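Local coordinates for protein ectoine dioxygenase (Sphingopyxis alaskensis RB2256, PDB 4Q5O) that catalyses the iron- and 2-oxoglutarate-dependent hydroxylation of L-ectoine to 5-hydroxyectoine, a compatible solute that protects cells against osmotic stress, at residues S99-H104 with I133-L138; A169-V174 with N266-Y271. One frame throughout, in Å; residues are numbered along the deposited sequence.

Contact 1: S99-H104 with I133-L138; sequences SIFEIH and IHQSRL. With 6CS ((4S,5S)-5-hydroxy-2-methyl-1,4,5,6-tetrahydropyrimidine-4-carboxylic acid), chain E.
Arg137 and Phe101 lie side by side and point the same way from neighbouring antiparallel strands. They form a non-hydrogen-bonded pair. Arg137 CB approaches the carbonyl oxygen of Ile100. CG then sits over one face of the Phe101 ring, 4.2 Å from its centroid, as a CH-pi contact. CD touches Phe101 CE2 and comes near Ser99 OG, which is hydrogen-bonded to Asn139. Beyond CD the chain bends (chi3 -65°), and NE and CZ run past the rim of the ring. Phe101 CE2 lies over one face of the guanidinium, whose plane is turned 49° from that of the ring. At the tip, Arg137 NH2 comes to 3.5 Å from NAG of the bound 5-hydroxyectoine. Bound 2-oxoglutarate also touches this arginine, and Gln135 on the same strand is an ectoine-binding residue.

Ile100 N donates to Leu138 O (3.1 Å) and Leu138 N to Ile100 O (3.0 Å). Past Glu102, at the N-cap position, the chain enters a short helix. There His104 ND1 and Ser136 OG share a hydrogen bond of 2.8 Å, and Ile133 CG2 sits over the centre of the His104 ring, 3.6 Å from its centroid.

Strand 97-101 lies between 88-90 and 131-141 in the main sheet. Helix 63-78 covers Ile100 and Leu138, while Ser136 also packs on Leu269 of strand 264-273.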
loop_
_atom_site.group_PDB
_atom_site.type_symbol
_atom_site.label_atom_id
_atom_site.label_comp_id
_atom_site.label_asym_id
_atom_site.label_seq_id
_atom_site.Cartn_x
_atom_site.Cartn_y
_atom_site.Cartn_z
ATOM N N SER A 99 -7.555 13.370 -13.404
ATOM C CA SER A 99 -8.010 14.451 -12.556
ATOM C C SER A 99 -8.721 15.516 -13.351
ATOM O O SER A 99 -8.443 15.718 -14.532
ATOM C CB SER A 99 -6.828 15.084 -11.837
ATOM O OG SER A 99 -6.198 14.120 -11.030
ATOM N N ILE A 100 -9.657 16.182 -12.692
ATOM C CA ILE A 100 -10.260 17.386 -13.225
ATOM C C ILE A 100 -10.214 18.418 -12.097
ATOM O O ILE A 100 -10.744 18.163 -11.017
ATOM C CB ILE A 100 -11.704 17.122 -13.683
ATOM C CG1 ILE A 100 -11.746 15.929 -14.641
ATOM C CG2 ILE A 100 -12.284 18.347 -14.342
ATOM C CD1 ILE A 100 -13.108 15.285 -14.777
ATOM N N PHE A 101 -9.540 19.548 -12.317
ATOM C CA PHE A 101 -9.496 20.609 -11.307
ATOM C C PHE A 101 -10.730 21.484 -11.448
ATOM O O PHE A 101 -11.477 21.335 -12.405
ATOM C CB PHE A 101 -8.223 21.461 -11.423
ATOM C CG PHE A 101 -6.974 20.758 -10.955
ATOM C CD1 PHE A 101 -6.094 20.187 -11.866
ATOM C CD2 PHE A 101 -6.677 20.668 -9.604
ATOM C CE1 PHE A 101 -4.955 19.532 -11.431
ATOM C CE2 PHE A 101 -5.527 20.020 -9.168
ATOM C CZ PHE A 101 -4.672 19.454 -10.079
ATOM N N GLU A 102 -10.944 22.386 -10.498
ATOM C CA GLU A 102 -12.089 23.302 -10.528
ATOM C C GLU A 102 -13.418 22.619 -10.850
ATOM O O GLU A 102 -14.192 23.131 -11.653
ATOM C CB GLU A 102 -11.856 24.452 -11.520
ATOM C CG GLU A 102 -10.784 25.467 -11.115
ATOM C CD GLU A 102 -11.228 26.455 -10.024
ATOM O OE1 GLU A 102 -12.229 27.193 -10.232
ATOM O OE2 GLU A 102 -10.553 26.509 -8.960
ATOM N N ILE A 103 -13.671 21.461 -10.243
ATOM C CA ILE A 103 -14.939 20.774 -10.435
ATOM C C ILE A 103 -16.003 21.435 -9.583
ATOM O O ILE A 103 -17.189 21.230 -9.811
ATOM C CB ILE A 103 -14.872 19.265 -10.062
ATOM C CG1 ILE A 103 -13.950 19.060 -8.877
ATOM C CG2 ILE A 103 -14.442 18.397 -11.249
ATOM C CD1 ILE A 103 -14.671 19.031 -7.576
ATOM N N HIS A 104 -15.582 22.231 -8.600
ATOM C CA HIS A 104 -16.533 22.937 -7.739
ATOM C C HIS A 104 -17.159 24.056 -8.560
ATOM O O HIS A 104 -18.161 24.662 -8.172
ATOM C CB HIS A 104 -15.844 23.482 -6.491
ATOM C CG HIS A 104 -15.047 24.729 -6.732
ATOM N ND1 HIS A 104 -13.867 24.739 -7.451
ATOM C CD2 HIS A 104 -15.259 26.011 -6.342
ATOM C CE1 HIS A 104 -13.390 25.972 -7.492
ATOM N NE2 HIS A 104 -14.216 26.761 -6.826
ATOM N N ILE A 133 -13.886 27.743 -1.701
ATOM C CA ILE A 133 -13.015 26.736 -2.266
ATOM C C ILE A 133 -11.724 27.348 -2.805
ATOM O O ILE A 133 -11.745 28.160 -3.735
ATOM C CB ILE A 133 -13.716 25.944 -3.382
ATOM C CG1 ILE A 133 -15.128 25.509 -2.946
ATOM C CG2 ILE A 133 -12.844 24.776 -3.842
ATOM C CD1 ILE A 133 -15.207 24.804 -1.594
ATOM N N HIS A 134 -10.608 26.947 -2.204
ATOM C CA HIS A 134 -9.265 27.324 -2.639
ATOM C C HIS A 134 -8.866 26.496 -3.856
ATOM O O HIS A 134 -8.141 26.966 -4.738
ATOM C CB HIS A 134 -8.266 27.090 -1.494
ATOM C CG HIS A 134 -6.851 26.922 -1.943
ATOM N ND1 HIS A 134 -5.953 27.967 -1.979
ATOM C CD2 HIS A 134 -6.167 25.828 -2.358
ATOM C CE1 HIS A 134 -4.779 27.526 -2.401
ATOM N NE2 HIS A 134 -4.882 26.231 -2.640
ATOM N N GLN A 135 -9.350 25.255 -3.878
ATOM C CA GLN A 135 -9.016 24.246 -4.892
ATOM C C GLN A 135 -9.993 23.106 -4.711
ATOM O O GLN A 135 -10.302 22.723 -3.588
ATOM C CB GLN A 135 -7.588 23.713 -4.738
ATOM C CG GLN A 135 -7.336 22.371 -5.457
ATOM C CD GLN A 135 -5.906 21.829 -5.316
ATOM O OE1 GLN A 135 -4.939 22.588 -5.226
ATOM N NE2 GLN A 135 -5.775 20.505 -5.304
ATOM N N SER A 136 -10.506 22.573 -5.807
ATOM C CA SER A 136 -11.255 21.346 -5.729
ATOM C C SER A 136 -10.687 20.411 -6.785
ATOM O O SER A 136 -9.960 20.842 -7.665
ATOM C CB SER A 136 -12.737 21.612 -5.936
ATOM O OG SER A 136 -12.964 22.071 -7.246
ATOM N N ARG A 137 -10.992 19.126 -6.687
ATOM C CA ARG A 137 -10.487 18.166 -7.661
ATOM C C ARG A 137 -11.442 16.982 -7.707
ATOM O O ARG A 137 -12.138 16.715 -6.724
ATOM C CB ARG A 137 -9.086 17.697 -7.254
ATOM C CG ARG A 137 -8.178 17.379 -8.439
ATOM C CD ARG A 137 -6.887 16.654 -8.048
ATOM N NE ARG A 137 -5.999 17.464 -7.215
ATOM C CZ ARG A 137 -4.672 17.334 -7.198
ATOM N NH1 ARG A 137 -4.082 16.428 -7.980
ATOM N NH2 ARG A 137 -3.935 18.118 -6.409
ATOM N N LEU A 138 -11.516 16.298 -8.848
ATOM C CA LEU A 138 -12.105 14.954 -8.893
ATOM C C LEU A 138 -11.037 13.995 -9.403
ATOM O O LEU A 138 -10.434 14.247 -10.450
ATOM C CB LEU A 138 -13.338 14.902 -9.788
ATOM C CG LEU A 138 -13.982 13.538 -10.083
ATOM C CD1 LEU A 138 -14.823 13.008 -8.926
ATOM C CD2 LEU A 138 -14.827 13.608 -11.340
HETATM O O 6CS E . 0.921 18.091 -4.886
HETATM C C 6CS E . 0.966 18.454 -3.667
HETATM O OXT 6CS E . 2.032 18.222 -3.025
HETATM C CA 6CS E . -0.187 19.204 -3.040
HETATM N N 6CS E . -0.642 19.967 -4.154
HETATM C CAI 6CS E . -1.883 20.302 -4.432
HETATM C CAA 6CS E . -2.080 21.078 -5.706
HETATM N NAG 6CS E . -2.985 19.949 -3.594
HETATM C CG2 6CS E . -2.646 19.218 -2.437
HETATM C CB 6CS E . -1.336 18.434 -2.348
HETATM O OG1 6CS E . -1.035 18.393 -0.927
#

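Contact 2: A169-V174 with N266-Y271; sequences ALSMSV and NAFLVY. With AKG (2-oxoglutaric acid), chain D.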
loop_
_atom_site.group_PDB
_atom_site.type_symbol
_atom_site.label_atom_id
_atom_site.label_comp_id
_atom_site.label_asym_id
_atom_site.label_seq_id
_atom_site.Cartn_x
_atom_site.Cartn_y
_atom_site.Cartn_z
ATOM N N ALA A 169 -6.795 26.558 6.766
ATOM C CA ALA A 169 -7.528 25.793 5.743
ATOM C C ALA A 169 -7.612 24.301 6.062
ATOM O O ALA A 169 -6.786 23.761 6.814
ATOM C CB ALA A 169 -6.903 25.998 4.365
ATOM N N LEU A 170 -8.612 23.632 5.493
ATOM C CA LEU A 170 -8.697 22.186 5.628
ATOM C C LEU A 170 -9.105 21.528 4.318
ATOM O O LEU A 170 -9.713 22.162 3.448
ATOM C CB LEU A 170 -9.660 21.796 6.755
ATOM C CG LEU A 170 -11.067 22.395 6.730
ATOM C CD1 LEU A 170 -12.009 21.543 5.902
ATOM C CD2 LEU A 170 -11.608 22.563 8.143
ATOM N N SER A 171 -8.773 20.245 4.196
ATOM C CA SER A 171 -9.137 19.464 3.024
ATOM C C SER A 171 -10.161 18.396 3.394
ATOM O O SER A 171 -10.132 17.832 4.489
ATOM C CB SER A 171 -7.895 18.824 2.415
ATOM O OG SER A 171 -6.803 19.721 2.417
ATOM N N MET A 172 -11.078 18.144 2.472
ATOM C CA MET A 172 -12.125 17.142 2.625
ATOM C C MET A 172 -12.024 16.195 1.457
ATOM O O MET A 172 -12.104 16.612 0.297
ATOM C CB MET A 172 -13.509 17.796 2.600
ATOM C CG MET A 172 -13.747 18.771 3.740
ATOM S SD MET A 172 -15.479 18.763 4.299
ATOM C CE MET A 172 -15.336 19.919 5.670
ATOM N N SER A 173 -11.823 14.922 1.752
ATOM C CA SER A 173 -11.820 13.921 0.710
ATOM C C SER A 173 -13.108 13.130 0.837
ATOM O O SER A 173 -13.394 12.543 1.880
ATOM C CB SER A 173 -10.612 13.007 0.835
ATOM O OG SER A 173 -10.717 11.939 -0.092
ATOM N N VAL A 174 -13.910 13.140 -0.214
ATOM C CA VAL A 174 -15.165 12.409 -0.193
ATOM C C VAL A 174 -14.975 11.154 -1.000
ATOM O O VAL A 174 -14.806 11.217 -2.216
ATOM C CB VAL A 174 -16.280 13.217 -0.832
ATOM C CG1 VAL A 174 -17.589 12.493 -0.656
ATOM C CG2 VAL A 174 -16.321 14.614 -0.226
ATOM N N ASN A 266 -12.221 9.801 -5.604
ATOM C CA ASN A 266 -12.639 10.715 -4.546
ATOM C C ASN A 266 -12.871 12.136 -5.041
ATOM O O ASN A 266 -12.300 12.556 -6.044
ATOM C CB ASN A 266 -11.639 10.725 -3.373
ATOM C CG ASN A 266 -10.351 11.487 -3.693
ATOM O OD1 ASN A 266 -9.703 11.245 -4.715
ATOM N ND2 ASN A 266 -9.977 12.410 -2.808
ATOM N N ALA A 267 -13.723 12.868 -4.336
ATOM C CA ALA A 267 -13.882 14.295 -4.569
ATOM C C ALA A 267 -13.085 15.067 -3.507
ATOM O O ALA A 267 -13.374 14.983 -2.305
ATOM C CB ALA A 267 -15.351 14.670 -4.509
ATOM N N PHE A 268 -12.079 15.815 -3.942
ATOM C CA PHE A 268 -11.235 16.553 -3.009
ATOM C C PHE A 268 -11.614 18.044 -2.956
ATOM O O PHE A 268 -11.686 18.707 -3.991
ATOM C CB PHE A 268 -9.781 16.362 -3.424
ATOM C CG PHE A 268 -8.790 16.990 -2.495
ATOM C CD1 PHE A 268 -8.671 16.548 -1.192
ATOM C CD2 PHE A 268 -7.943 18.009 -2.939
ATOM C CE1 PHE A 268 -7.743 17.121 -0.334
ATOM C CE2 PHE A 268 -7.009 18.587 -2.082
ATOM C CZ PHE A 268 -6.911 18.140 -0.776
ATOM N N LEU A 269 -11.839 18.567 -1.752
ATOM C CA LEU A 269 -12.351 19.938 -1.561
ATOM C C LEU A 269 -11.589 20.730 -0.504
ATOM O O LEU A 269 -11.691 20.437 0.685
ATOM C CB LEU A 269 -13.803 19.900 -1.097
ATOM C CG LEU A 269 -14.836 19.384 -2.074
ATOM C CD1 LEU A 269 -16.220 19.320 -1.404
ATOM C CD2 LEU A 269 -14.824 20.322 -3.270
ATOM N N VAL A 270 -10.871 21.763 -0.921
ATOM C CA VAL A 270 -10.104 22.568 0.008
ATOM C C VAL A 270 -10.857 23.828 0.443
ATOM O O VAL A 270 -11.080 24.739 -0.350
ATOM C CB VAL A 270 -8.776 22.976 -0.626
ATOM C CG1 VAL A 270 -7.873 23.588 0.425
ATOM C CG2 VAL A 270 -8.121 21.779 -1.291
ATOM N N TYR A 271 -11.235 23.892 1.711
ATOM C CA TYR A 271 -11.876 25.083 2.254
ATOM C C TYR A 271 -10.848 26.006 2.913
ATOM O O TYR A 271 -10.105 25.596 3.802
ATOM C CB TYR A 271 -12.933 24.694 3.281
ATOM C CG TYR A 271 -14.119 23.944 2.723
ATOM C CD1 TYR A 271 -15.302 24.616 2.390
ATOM C CD2 TYR A 271 -14.076 22.564 2.551
ATOM C CE1 TYR A 271 -16.399 23.935 1.889
ATOM C CE2 TYR A 271 -15.172 21.874 2.045
ATOM C CZ TYR A 271 -16.331 22.568 1.719
ATOM O OH TYR A 271 -17.418 21.899 1.229
HETATM C C1 AKG D . -4.709 14.597 -3.375
HETATM O O1 AKG D . -4.762 14.313 -4.610
HETATM O O2 AKG D . -5.549 15.428 -2.904
HETATM C C2 AKG D . -3.644 13.951 -2.472
HETATM O O5 AKG D . -2.878 14.623 -1.800
HETATM C C3 AKG D . -3.512 12.445 -2.381
HETATM C C4 AKG D . -2.226 12.062 -3.064
HETATM C C5 AKG D . -2.401 12.349 -4.542
HETATM O O3 AKG D . -2.856 11.446 -5.297
HETATM O O4 AKG D . -2.103 13.483 -5.022
#
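The Phe268 ring carries O2 of bound 2-oxoglutarate over the centre of one face, 3.4 Å above its plane. The two antiparallel strands here belong to the main sheet of the cupin-type fold of the PhyH dioxygenases. Ser171 CB meets the ring obliquely at CE1 and CZ. Phe268 is on the face of Ser171 and Ser173; with CG anti to the backbone N (chi1 -176°), CE1 and CZ come to Ser171 CB. The Tyr271 ring is on the other face. Met172 CG and Leu170 CD1 approach it obliquely, and Met172 SD makes a Met-aromatic contact, 5.0 Å from the ring centroid.

Leu170 with Tyr271, Met172 with Leu269 and Val174 with Ala267 are hydrogen-bonded pairs, each with two backbone bonds. Phe268, Ser171 and Val270 look to the active site, where Ser171 OG makes a weak hydrogen bond to the iron ligand Asp154 and Val270 touches Trp158. Tyr271 and Leu170 pack on helix 117-127, and Tyr271 OH bonds to the carbonyl oxygen of Ala114.

At one end of the pairing, Asn266 ND2 donates to Ser173 OG at 2.9 Å, with the hydroxyl oxygen tilted 27° out of the amide plane.

In the fold
Contact 1 closes before contact 2 opens along the chain, and their centres are about 9 Å apart. Both belong to the same antiparallel sheet. Its central order runs 169-175, 264-273, 131-141, 97-101, so the two contacts are successive strand pairs joined through neighbours 264-273 and 131-141. At this seam Arg137 N lies 2.8 Å from Phe268 O and Gln135 O lies 2.9 Å from Val270 N, both probable hydrogen bonds. Strands 131-141, 264-273 and 169-175 bring residues to the active site; strand 97-101 flanks them through Phe101, which packs on Arg137. Residues of both contacts thus meet the same two ligands, the product and 2-oxoglutarate.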